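Local atomic coordinates of lysine specific cysteine protease (Porphyromonas gingivalis, PDB entry 3M1H), a protein that cleaves proteins after lysine as a secreted cysteine protease and probable virulence factor, this chain being one of its cleaved adhesin domains, which are haemolytic in isolation. Residues 19-24 and 67-72. Numbering follows the deposited sequence.
Sequences KTIDAD and YLVTPE. Unlike the reference sequence in segment 19-24: Asp24 (reference His). With CA (calcium ion), chain E.
Lys19 and Ile21 pair with Val69 and Tyr67 as two antiparallel hydrogen-bonded pairs, the strand axes 4.7 Å apart and their N-to-C directions 159° apart. Each pair closes with two N-H to O=C bonds, the shortest from Val69 N to Lys19 O at 2.7 Å. Between them Thr20 and Leu68 form the non-hydrogen-bonded pair, and Thr20 CA also leans on Tyr67 O at 3.3 Å in a CA-H...O contact. Ile21 packs against both Tyr67 and Val69 on the face it shares with them. Its CB rests against Tyr67 CB at 3.8 Å. Its CG1, anti to the carbonyl carbon (chi1 -56°), carries CD1 out from the sheet and across toward the partner strand, to 3.9 Å from Val69 CG2. Past the strand end, the Ala23 methyl comes up at the edge of the Tyr67 ring, CB to CE2 3.7 Å. On the other face, Thr20 CG2 and Leu68 CD1 meet more loosely at 4.2 Å. In this beta jelly roll, 19-22 is an outermost strand of a five-stranded antiparallel sheet, with 65-69 lying between it and strand 154-160. Lys19 stretches out fully extended and leads away from 67-72, its NZ bonding to Asn106 O and forming a salt bridge with Asp107. The chain leaving strand 19-22 wraps a calcium ion: Asp22 gives it OD1 at 2.3 Å, and Asp24 binds through both carboxylate oxygens, OD2 the more distant. Asp26, Asn28 and Asn66, the last just before Tyr67, complete the protein ligands, and a water also binds.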
loop_
_atom_site.group_PDB
_atom_site.type_symbol
_atom_site.label_atom_id
_atom_site.label_comp_id
_atom_site.label_asym_id
_atom_site.label_seq_id
_atom_site.Cartn_x
_atom_site.Cartn_y
_atom_site.Cartn_z
ATOM N N LYS A 19 6.426 -4.656 8.788
ATOM C CA LYS A 19 6.361 -3.569 9.751
ATOM C C LYS A 19 5.515 -2.445 9.203
ATOM O O LYS A 19 5.605 -2.101 8.025
ATOM C CB LYS A 19 7.774 -3.046 10.008
ATOM C CG LYS A 19 7.949 -1.836 10.838
ATOM C CD LYS A 19 9.457 -1.479 10.704
ATOM C CE LYS A 19 9.836 -0.332 11.544
ATOM N NZ LYS A 19 11.289 -0.157 11.679
ATOM N N THR A 20 4.675 -1.887 10.062
ATOM C CA THR A 20 3.955 -0.659 9.760
ATOM C C THR A 20 4.678 0.507 10.431
ATOM O O THR A 20 5.177 0.398 11.547
ATOM C CB THR A 20 2.461 -0.718 10.207
ATOM O OG1 THR A 20 2.354 -0.981 11.619
ATOM C CG2 THR A 20 1.630 -1.782 9.414
ATOM N N ILE A 21 4.689 1.641 9.732
ATOM C CA ILE A 21 5.212 2.888 10.305
ATOM C C ILE A 21 4.113 3.953 10.188
ATOM O O ILE A 21 3.659 4.265 9.084
ATOM C CB ILE A 21 6.488 3.383 9.613
ATOM C CG1 ILE A 21 7.585 2.322 9.634
ATOM C CG2 ILE A 21 6.986 4.632 10.349
ATOM C CD1 ILE A 21 8.786 2.698 8.781
ATOM N N ASP A 22 3.653 4.460 11.333
ATOM C CA ASP A 22 2.672 5.560 11.374
ATOM C C ASP A 22 3.424 6.891 11.474
ATOM O O ASP A 22 3.598 7.442 12.578
ATOM C CB ASP A 22 1.726 5.378 12.557
ATOM C CG ASP A 22 0.669 6.432 12.624
ATOM O OD1 ASP A 22 0.456 7.198 11.625
ATOM O OD2 ASP A 22 0.050 6.506 13.714
ATOM N N ALA A 23 3.929 7.385 10.346
ATOM C CA ALA A 23 4.795 8.581 10.399
ATOM C C ALA A 23 4.054 9.855 10.731
ATOM O O ALA A 23 4.618 10.720 11.414
ATOM C CB ALA A 23 5.672 8.745 9.141
ATOM N N ASP A 24 2.795 9.981 10.333
ATOM C CA ASP A 24 2.027 11.172 10.708
ATOM C C ASP A 24 1.521 11.157 12.164
ATOM O O ASP A 24 1.190 12.216 12.740
ATOM C CB ASP A 24 0.843 11.331 9.766
ATOM C CG ASP A 24 -0.066 10.139 9.831
ATOM O OD1 ASP A 24 0.310 9.116 9.147
ATOM O OD2 ASP A 24 -1.087 10.165 10.551
ATOM N N TYR A 67 3.624 3.915 6.220
ATOM C CA TYR A 67 4.484 2.935 5.519
ATOM C C TYR A 67 4.116 1.521 5.887
ATOM O O TYR A 67 3.724 1.224 7.020
ATOM C CB TYR A 67 5.971 3.100 5.846
ATOM C CG TYR A 67 6.575 4.465 5.596
ATOM C CD1 TYR A 67 7.564 4.621 4.647
ATOM C CD2 TYR A 67 6.227 5.589 6.359
ATOM C CE1 TYR A 67 8.189 5.865 4.433
ATOM C CE2 TYR A 67 6.846 6.840 6.136
ATOM C CZ TYR A 67 7.821 6.958 5.169
ATOM O OH TYR A 67 8.485 8.157 4.912
ATOM N N LEU A 68 4.274 0.672 4.885
ATOM C CA LEU A 68 4.210 -0.797 5.020
ATOM C C LEU A 68 5.528 -1.330 4.493
ATOM O O LEU A 68 5.828 -1.158 3.321
ATOM C CB LEU A 68 3.028 -1.353 4.234
ATOM C CG LEU A 68 2.893 -2.885 4.237
ATOM C CD1 LEU A 68 2.550 -3.401 5.634
ATOM C CD2 LEU A 68 1.823 -3.335 3.218
ATOM N N VAL A 69 6.312 -1.959 5.376
ATOM C CA VAL A 69 7.688 -2.373 5.089
ATOM C C VAL A 69 7.789 -3.905 5.104
ATOM O O VAL A 69 7.243 -4.569 5.984
ATOM C CB VAL A 69 8.679 -1.738 6.080
ATOM C CG1 VAL A 69 10.124 -2.017 5.591
ATOM C CG2 VAL A 69 8.423 -0.207 6.229
ATOM N N THR A 70 8.450 -4.447 4.095
ATOM C CA THR A 70 8.692 -5.874 4.005
ATOM C C THR A 70 9.613 -6.347 5.120
ATOM O O THR A 70 10.323 -5.560 5.747
ATOM C CB THR A 70 9.378 -6.235 2.657
ATOM O OG1 THR A 70 10.682 -5.648 2.592
ATOM C CG2 THR A 70 8.546 -5.771 1.467
ATOM N N PRO A 71 9.669 -7.668 5.328
ATOM C CA PRO A 71 10.763 -8.172 6.123
ATOM C C PRO A 71 12.108 -7.986 5.392
ATOM O O PRO A 71 12.124 -7.576 4.230
ATOM C CB PRO A 71 10.448 -9.675 6.215
ATOM C CG PRO A 71 9.143 -9.902 5.554
ATOM C CD PRO A 71 8.907 -8.733 4.677
ATOM N N GLU A 72 13.209 -8.264 6.092
ATOM C CA GLU A 72 14.534 -8.101 5.533
ATOM C C GLU A 72 14.723 -9.081 4.385
ATOM O O GLU A 72 14.381 -10.261 4.510
ATOM C CB GLU A 72 15.601 -8.301 6.608
ATOM C CG GLU A 72 17.002 -7.971 6.108
ATOM C CD GLU A 72 18.102 -8.299 7.098
ATOM O OE1 GLU A 72 19.269 -8.309 6.678
ATOM O OE2 GLU A 72 17.813 -8.523 8.281
HETATM CA CA CA E . -1.205 7.450 10.054
HETATM O O HOH W 1 -3.052 8.119 8.721
#